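Long-range contacts in DUF3120 domain-containing protein (Bordetella pertussis, PDB 6RGN), which is the membrane-targeting N-terminal domain of the type III secretion effector BteA, and probably binds the lipid PIP2 to bring the effector to host membranes: residues R53-N58 with A125-A130; H72-A77 with A118-M123. All coordinates share one frame; numbering follows the deposited sequence.

Contact 1 (R53-N58 with A125-A130)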
ATOM      1  N   ARG A  53      -6.483   7.673   5.927  1.00 27.36           N
ATOM      2  CA  ARG A  53      -7.719   7.149   5.282  1.00 28.30           C
ATOM      3  C   ARG A  53      -7.308   6.018   4.338  1.00 25.42           C
ATOM      4  O   ARG A  53      -8.089   5.104   4.189  1.00 25.48           O
ATOM      5  CB  ARG A  53      -8.541   8.221   4.562  1.00 31.34           C
ATOM      6  CG  ARG A  53      -7.942   8.658   3.237  1.00 31.42           C
ATOM      7  CD  ARG A  53      -8.628   9.887   2.645  1.00 35.11           C
ATOM      8  NE  ARG A  53      -8.037   9.995   1.320  1.00 34.64           N
ATOM      9  CZ  ARG A  53      -6.841  10.508   1.057  1.00 35.38           C
ATOM     10  NH1 ARG A  53      -6.086  11.007   2.027  1.00 36.62           N
ATOM     11  NH2 ARG A  53      -6.379  10.500  -0.181  1.00 34.42           N
ATOM     12  N   LEU A  54      -6.083   6.035   3.809  1.00 22.54           N
ATOM     13  CA  LEU A  54      -5.656   5.078   2.783  1.00 20.93           C
ATOM     14  C   LEU A  54      -5.552   3.649   3.332  1.00 19.68           C
ATOM     15  O   LEU A  54      -5.609   2.705   2.488  1.00 18.74           O
ATOM     16  CB  LEU A  54      -4.350   5.527   2.138  1.00 20.05           C
ATOM     17  CG  LEU A  54      -4.460   6.720   1.194  1.00 21.13           C
ATOM     18  CD1 LEU A  54      -3.100   7.050   0.618  1.00 20.72           C
ATOM     19  CD2 LEU A  54      -5.462   6.460   0.070  1.00 22.19           C
ATOM     20  N   LEU A  55      -5.425   3.445   4.648  1.00 19.24           N
ATOM     21  CA  LEU A  55      -5.426   2.066   5.158  1.00 19.79           C
ATOM     22  C   LEU A  55      -6.595   1.820   6.107  1.00 21.80           C
ATOM     23  O   LEU A  55      -6.614   0.723   6.711  1.00 22.58           O
ATOM     24  CB  LEU A  55      -4.097   1.793   5.838  1.00 18.68           C
ATOM     25  CG  LEU A  55      -2.900   1.724   4.886  1.00 17.41           C
ATOM     26  CD1 LEU A  55      -1.662   1.701   5.742  1.00 17.12           C
ATOM     27  CD2 LEU A  55      -3.025   0.498   4.014  1.00 17.27           C
ATOM     28  N   GLU A  56      -7.514   2.762   6.224  1.00 24.28           N
ATOM     29  CA  GLU A  56      -8.841   2.532   6.841  1.00 27.21           C
ATOM     30  C   GLU A  56      -9.446   1.321   6.137  1.00 26.36           C
ATOM     31  O   GLU A  56      -9.313   1.217   4.914  1.00 24.45           O
ATOM     32  CB  GLU A  56      -9.713   3.777   6.739  1.00 31.04           C
ATOM     33  CG  GLU A  56      -9.591   4.622   7.990  1.00 35.04           C
ATOM     34  CD  GLU A  56     -10.002   6.080   7.906  1.00 39.86           C
ATOM     35  OE1 GLU A  56     -11.012   6.403   7.200  1.00 42.36           O
ATOM     36  OE2 GLU A  56      -9.304   6.907   8.577  1.00 46.04           O
ATOM     37  N   PRO A  57     -10.027   0.347   6.886  1.00 26.40           N
ATOM     38  CA  PRO A  57     -10.306  -0.964   6.319  1.00 26.14           C
ATOM     39  C   PRO A  57     -11.220  -0.955   5.108  1.00 26.98           C
ATOM     40  O   PRO A  57     -10.897  -1.702   4.231  1.00 26.84           O
ATOM     41  CB  PRO A  57     -10.931  -1.722   7.496  1.00 27.69           C
ATOM     42  CG  PRO A  57     -10.126  -1.165   8.602  1.00 27.10           C
ATOM     43  CD  PRO A  57     -10.188   0.335   8.354  1.00 27.30           C
ATOM     44  N   ASN A  58     -12.205  -0.061   5.040  1.00 28.30           N
ATOM     45  CA  ASN A  58     -13.112   0.039   3.887  1.00 30.02           C
ATOM     46  C   ASN A  58     -12.537   0.832   2.707  1.00 28.33           C
ATOM     47  O   ASN A  58     -13.200   0.827   1.700  1.00 30.15           O
ATOM     48  CB  ASN A  58     -14.453   0.636   4.321  1.00 34.05           C
ATOM     49  CG  ASN A  58     -15.219  -0.355   5.162  1.00 36.75           C
ATOM     50  OD1 ASN A  58     -14.862  -1.553   5.159  1.00 37.95           O
ATOM     51  ND2 ASN A  58     -16.215   0.109   5.925  1.00 39.80           N
ATOM     52  N   ALA A 125       3.637   7.910  -2.162  1.00 14.45           N
ATOM     53  CA  ALA A 125       4.140   8.809  -1.095  1.00 15.34           C
ATOM     54  C   ALA A 125       3.096   8.872   0.027  1.00 16.38           C
ATOM     55  O   ALA A 125       3.429   8.673   1.229  1.00 17.27           O
ATOM     56  CB  ALA A 125       4.422  10.169  -1.627  1.00 16.45           C
ATOM     57  N   GLU A 126       1.850   9.087  -0.343  1.00 17.56           N
ATOM     58  CA  GLU A 126       0.748   9.207   0.633  1.00 18.63           C
ATOM     59  C   GLU A 126       0.548   7.891   1.367  1.00 17.00           C
ATOM     60  O   GLU A 126       0.361   7.944   2.569  1.00 17.53           O
ATOM     61  CB  GLU A 126      -0.520   9.746  -0.005  1.00 21.22           C
ATOM     62  CG  GLU A 126      -1.549  10.084   1.044  1.00 24.46           C
ATOM     63  CD  GLU A 126      -2.807  10.825   0.577  1.00 28.00           C
ATOM     64  OE1 GLU A 126      -3.086  10.787  -0.640  1.00 29.52           O
ATOM     65  OE2 GLU A 126      -3.522  11.392   1.437  1.00 30.49           O
ATOM     66  N   LEU A 127       0.552   6.749   0.704  1.00 15.54           N
ATOM     67  CA  LEU A 127       0.439   5.445   1.389  1.00 14.63           C
ATOM     68  C   LEU A 127       1.613   5.259   2.364  1.00 14.47           C
ATOM     69  O   LEU A 127       1.393   4.803   3.508  1.00 13.52           O
ATOM     70  CB  LEU A 127       0.414   4.326   0.361  1.00 14.01           C
ATOM     71  CG  LEU A 127       0.301   2.945   0.985  1.00 14.25           C
ATOM     72  CD1 LEU A 127      -1.000   2.842   1.784  1.00 15.46           C
ATOM     73  CD2 LEU A 127       0.381   1.869  -0.049  1.00 14.08           C
ATOM     74  N   ARG A 128       2.832   5.618   1.952  1.00 14.03           N
ATOM     75  CA  ARG A 128       4.016   5.493   2.862  1.00 14.69           C
ATOM     76  C   ARG A 128       3.871   6.427   4.078  1.00 15.36           C
ATOM     77  O   ARG A 128       4.275   6.049   5.241  1.00 15.80           O
ATOM     78  CB  ARG A 128       5.263   5.778   2.024  1.00 15.21           C
ATOM     79  CG  ARG A 128       5.598   4.611   1.110  1.00 15.97           C
ATOM     80  CD  ARG A 128       6.800   4.904   0.279  1.00 16.75           C
ATOM     81  NE  ARG A 128       7.424   3.664  -0.230  1.00 19.86           N
ATOM     82  CZ  ARG A 128       8.093   3.565  -1.386  1.00 19.83           C
ATOM     83  NH1 ARG A 128       8.230   4.679  -2.116  1.00 23.41           N
ATOM     84  NH2 ARG A 128       8.701   2.419  -1.749  1.00 19.17           N
ATOM     85  N   THR A 129       3.256   7.584   3.883  1.00 15.62           N
ATOM     86  CA  THR A 129       2.979   8.532   4.975  1.00 17.05           C
ATOM     87  C   THR A 129       1.940   7.840   5.878  1.00 17.05           C
ATOM     88  O   THR A 129       2.076   7.910   7.098  1.00 17.90           O
ATOM     89  CB  THR A 129       2.578   9.919   4.428  1.00 18.46           C
ATOM     90  OG1 THR A 129       3.651  10.533   3.705  1.00 18.64           O
ATOM     91  CG2 THR A 129       2.071  10.835   5.510  1.00 20.38           C
ATOM     92  N   ALA A 130       0.953   7.104   5.310  1.00 16.43           N
ATOM     93  CA  ALA A 130      -0.101   6.454   6.135  1.00 16.66           C
ATOM     94  C   ALA A 130       0.512   5.332   6.970  1.00 16.39           C
ATOM     95  O   ALA A 130       0.143   5.214   8.196  1.00 18.24           O
ATOM     96  CB  ALA A 130      -1.271   5.932   5.343  1.00 16.03           C
TER
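Arg53 opens the contact by sending its guanidinium across to the carboxylate of Glu126, on the helix that faces this 3-10 turn. Its CG lies between the backbone N and the carbonyl carbon (chi1 75°), and from there the chain runs extended to NE. NH1 donates to Glu126 OE2 at 2.7 Å, with the acceptor close to the guanidinium plane but the donor well above that of the carboxylate. The two planes are turned 56° apart, and the second link, NH2 to Glu126 OE1, is weak at 3.3 Å: the salt bridge is twisted and leans on one oxygen. NH2 also forms a salt bridge with Glu61, and NH1 donates to Pro50 O.

Leu54 lies beneath this bridge. Its CD2 sits under one face of the Arg53 guanidinium, offset toward the rim, while Leu54 CD1 presses on the stem of Glu126, 3.4 Å from Glu126 CG. Leu54 CB faces Ala130 CB at 4.5 Å.

Leu55 continues the apolar layer. Its CG is 3.8 Å from Leu127 CD1, the two side chains crossing at about a right angle, and its CD1 lies 4.3 Å from Ala130 CB. Leu102 of helix 96-112 and Tyr134 further along helix 124-140 also touch Leu55.

Three consecutive residues thus clasp the segment preceding helix 61-65 onto helix 124-140 with two kinds of chemistry. Leucine and alanine side chains are buried against each other, and the ion pair closes their partly exposed margin, where Arg53 shares its charge between two carboxylates, Glu126 and Glu61, which probably steadies the guanidinium.

Contact 2 (H72-A77 with A118-M123). Unlike the reference sequence in segment 118-123: Met123 (reference Leu). With SO4 (sulfate ion), chain E; SO4 (sulfate ion), chain B.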
ATOM      1  N   HIS A  72      -3.876  -3.227 -18.946  1.00 41.88           N
ATOM      2  CA  HIS A  72      -2.498  -3.759 -18.767  1.00 39.84           C
ATOM      3  C   HIS A  72      -2.462  -4.639 -17.496  1.00 39.08           C
ATOM      4  O   HIS A  72      -2.965  -4.189 -16.433  1.00 38.12           O
ATOM      5  CB  HIS A  72      -1.510  -2.606 -18.732  1.00 37.49           C
ATOM      6  CG  HIS A  72      -1.537  -1.738 -19.944  1.00 38.28           C
ATOM      7  ND1 HIS A  72      -0.609  -0.728 -20.130  1.00 37.49           N
ATOM      8  CD2 HIS A  72      -2.318  -1.747 -21.047  1.00 40.55           C
ATOM      9  CE1 HIS A  72      -0.858  -0.110 -21.270  1.00 38.48           C
ATOM     10  NE2 HIS A  72      -1.886  -0.733 -21.872  1.00 40.37           N
ATOM     11  N   HIS A  73      -1.892  -5.847 -17.581  1.00 40.27           N
ATOM     12  CA  HIS A  73      -1.760  -6.809 -16.449  1.00 40.49           C
ATOM     13  C   HIS A  73      -0.852  -6.175 -15.365  1.00 35.36           C
ATOM     14  O   HIS A  73       0.118  -5.452 -15.745  1.00 35.23           O
ATOM     15  CB  HIS A  73      -1.359  -8.174 -17.041  1.00 47.03           C
ATOM     16  CG  HIS A  73      -0.179  -8.842 -16.412  1.00 50.89           C
ATOM     17  ND1 HIS A  73      -0.261 -10.119 -15.853  1.00 54.84           N
ATOM     18  CD2 HIS A  73       1.112  -8.450 -16.284  1.00 51.32           C
ATOM     19  CE1 HIS A  73       0.929 -10.478 -15.398  1.00 56.22           C
ATOM     20  NE2 HIS A  73       1.795  -9.459 -15.636  1.00 53.70           N
ATOM     21  N   SER A  74      -1.167  -6.351 -14.073  1.00 29.61           N
ATOM     22  CA  SER A  74      -0.293  -5.894 -12.969  1.00 26.36           C
ATOM     23  C   SER A  74       0.866  -6.884 -12.774  1.00 24.54           C
ATOM     24  O   SER A  74       0.633  -8.073 -12.907  1.00 25.27           O
ATOM     25  CB  SER A  74      -1.091  -5.733 -11.712  1.00 26.06           C
ATOM     26  OG  SER A  74      -2.103  -4.772 -11.945  1.00 26.56           O
ATOM     27  N   SER A  75       2.066  -6.405 -12.498  1.00 21.37           N
ATOM     28  CA  SER A  75       3.235  -7.256 -12.168  1.00 21.38           C
ATOM     29  C   SER A  75       2.913  -8.019 -10.883  1.00 20.89           C
ATOM     30  O   SER A  75       2.058  -7.547 -10.110  1.00 18.97           O
ATOM     31  CB  SER A  75       4.481  -6.475 -11.959  1.00 19.65           C
ATOM     32  OG  SER A  75       4.339  -5.629 -10.818  1.00 16.94           O
ATOM     33  N   GLU A  76       3.618  -9.123 -10.660  1.00 22.75           N
ATOM     34  CA  GLU A  76       3.514  -9.940  -9.421  1.00 23.90           C
ATOM     35  C   GLU A  76       3.851  -9.008  -8.263  1.00 20.70           C
ATOM     36  O   GLU A  76       3.177  -9.084  -7.252  1.00 20.00           O
ATOM     37  CB  GLU A  76       4.426 -11.179  -9.457  1.00 28.54           C
ATOM     38  CG  GLU A  76       4.373 -12.029  -8.191  1.00 32.78           C
ATOM     39  CD  GLU A  76       5.093 -13.381  -8.262  1.00 39.43           C
ATOM     40  OE1 GLU A  76       4.878 -14.247  -7.340  1.00 43.88           O
ATOM     41  OE2 GLU A  76       5.864 -13.607  -9.247  1.00 46.04           O
ATOM     42  N   ALA A  77       4.822  -8.118  -8.432  1.00 18.54           N
ATOM     43  CA  ALA A  77       5.262  -7.189  -7.359  1.00 16.56           C
ATOM     44  C   ALA A  77       4.082  -6.285  -6.971  1.00 14.95           C
ATOM     45  O   ALA A  77       3.864  -6.096  -5.770  1.00 13.62           O
ATOM     46  CB  ALA A  77       6.427  -6.383  -7.794  1.00 16.38           C
ATOM     47  N   ALA A 118       6.547   4.116 -11.872  1.00 12.68           N
ATOM     48  CA  ALA A 118       6.537   5.524 -12.295  1.00 13.70           C
ATOM     49  C   ALA A 118       5.141   5.817 -12.848  1.00 14.29           C
ATOM     50  O   ALA A 118       4.606   6.934 -12.686  1.00 14.54           O
ATOM     51  CB  ALA A 118       7.598   5.805 -13.326  1.00 14.57           C
ATOM     52  N   LYS A 119       4.547   4.822 -13.509  1.00 14.40           N
ATOM     53  CA  LYS A 119       3.247   5.070 -14.153  1.00 15.45           C
ATOM     54  C   LYS A 119       2.107   4.995 -13.149  1.00 15.21           C
ATOM     55  O   LYS A 119       1.251   5.892 -13.199  1.00 15.60           O
ATOM     56  CB  LYS A 119       3.090   4.037 -15.254  1.00 16.78           C
ATOM     57  CG  LYS A 119       1.817   4.131 -16.046  1.00 18.19           C
ATOM     58  CD  LYS A 119       1.919   3.189 -17.242  1.00 19.78           C
ATOM     59  CE  LYS A 119       0.609   2.794 -17.841  1.00 21.71           C
ATOM     60  NZ  LYS A 119      -0.127   2.011 -16.834  1.00 22.27           N
ATOM     61  N   ARG A 120       2.117   3.993 -12.250  1.00 14.25           N
ATOM     62  CA  ARG A 120       0.942   3.656 -11.400  1.00 14.82           C
ATOM     63  C   ARG A 120       1.138   4.120  -9.956  1.00 14.36           C
ATOM     64  O   ARG A 120       0.191   4.039  -9.143  1.00 15.04           O
ATOM     65  CB  ARG A 120       0.755   2.146 -11.458  1.00 14.87           C
ATOM     66  CG  ARG A 120       0.435   1.643 -12.848  1.00 16.19           C
ATOM     67  CD  ARG A 120      -0.285   0.367 -12.603  1.00 17.15           C
ATOM     68  NE  ARG A 120      -0.207  -0.517 -13.753  1.00 17.87           N
ATOM     69  CZ  ARG A 120      -0.933  -1.612 -13.904  1.00 19.37           C
ATOM     70  NH1 ARG A 120      -1.835  -1.975 -12.982  1.00 19.05           N
ATOM     71  NH2 ARG A 120      -0.700  -2.374 -14.970  1.00 20.40           N
ATOM     72  N   GLY A 121       2.259   4.738  -9.656  1.00 14.34           N
ATOM     73  CA  GLY A 121       2.660   4.947  -8.261  1.00 14.60           C
ATOM     74  C   GLY A 121       2.347   6.302  -7.705  1.00 15.29           C
ATOM     75  O   GLY A 121       2.900   6.635  -6.630  1.00 16.60           O
ATOM     76  N   GLY A 122       1.442   7.046  -8.314  1.00 16.27           N
ATOM     77  CA  GLY A 122       1.083   8.403  -7.871  1.00 17.48           C
ATOM     78  C   GLY A 122       0.623   8.496  -6.424  1.00 17.73           C
ATOM     79  O   GLY A 122       0.764   9.585  -5.853  1.00 17.88           O
ATOM     80  N   MET A 123       0.081   7.448  -5.793  1.00 18.01           N
ATOM     81  CA  MET A 123      -0.383   7.585  -4.385  1.00 18.93           C
ATOM     82  C   MET A 123       0.585   6.893  -3.411  1.00 15.99           C
ATOM     83  O   MET A 123       0.241   6.789  -2.227  1.00 14.38           O
ATOM     84  CB  MET A 123      -1.798   7.040  -4.192  1.00 22.07           C
ATOM     85  CG  MET A 123      -2.854   7.747  -5.044  1.00 27.51           C
ATOM     86  SD  MET A 123      -4.522   7.506  -4.342  1.00 34.57           S
ATOM     87  CE  MET A 123      -4.668   9.002  -3.365  1.00 36.30           C
TER
HETATM   88  S   SO4 E 204       1.904  -0.709 -16.853  1.00 24.46           S
HETATM   89  O1  SO4 E 204       1.398  -2.065 -16.755  1.00 29.26           O
HETATM   90  O2  SO4 E 204       1.443   0.072 -15.790  1.00 24.72           O
HETATM   91  O3  SO4 E 204       3.324  -0.759 -16.827  1.00 27.80           O
HETATM   92  O4  SO4 E 204       1.447  -0.143 -18.100  1.00 34.38           O
HETATM   93  S   SO4 B 201      -3.424   2.956 -17.718  1.00 24.99           S
HETATM   94  O1  SO4 B 201      -4.685   2.629 -18.348  1.00 26.19           O
HETATM   95  O2  SO4 B 201      -3.680   3.659 -16.472  1.00 21.44           O
HETATM   96  O3  SO4 B 201      -2.695   1.741 -17.426  1.00 27.25           O
HETATM   97  O4  SO4 B 201      -2.629   3.791 -18.619  1.00 22.46           O
HETATM   98  O   HOH W   1      -4.391  -3.605 -13.423  1.00 32.77           O
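Arg120 sets CG anti to its carbonyl carbon (chi1 -63°) and then stretches from CG to NE, carrying its guanidinium to the loop at His72, whereas Lys119 bends at its last torsion and turns its ammonium toward the same place. Both reach the same sulfate, probably from the crystallisation liquor. Arg120 NE meets its O2 at 2.7 Å along a nearly straight bond (176°), and Arg120 NH2 holds its O1 at 2.8 Å. Lys119 NZ shares O2 and also grips a second sulfate through O3, at 2.6 Å. His72 ND1 offers its proton to O4 of the first anion in the ring plane, 2.9 Å away. Arg120 NH2 also donates to the His72 carbonyl O at 3.3 Å, arriving from above the carbonyl plane, while the two N-H groups of NH1 are shared among a water, Val66 O and, weakly, Ser74 OG. Such a basic pocket at the surface is consistent with recognition of a lipid phosphate.

Trp109 of helix 96-112 and Leu78 of helix 76-90 pack against Arg120. The pocket therefore joins the C-terminal end of helix 114-120 to the loop leading into helix 76-90, where Ser75 is the N-cap.

Contact 2 is nested inside the loop that contact 1 closes: the chain passes through 53-58 and 72-77 on the way out, then through 118-123 and 125-130 on its return. Helices 114-120 and 124-140, which carry the returning segments, follow each other directly. The two centres are about 17 Å apart, on opposite sides of the centre of the all-helical chain, yet the contacts meet where Met123 CE packs 3.9 Å from Arg53 NH2. The two differ in character: contact 1 is a buried, mainly apolar join of the N-terminal region to the last helix, whereas contact 2 is a surface site that binds sulfate.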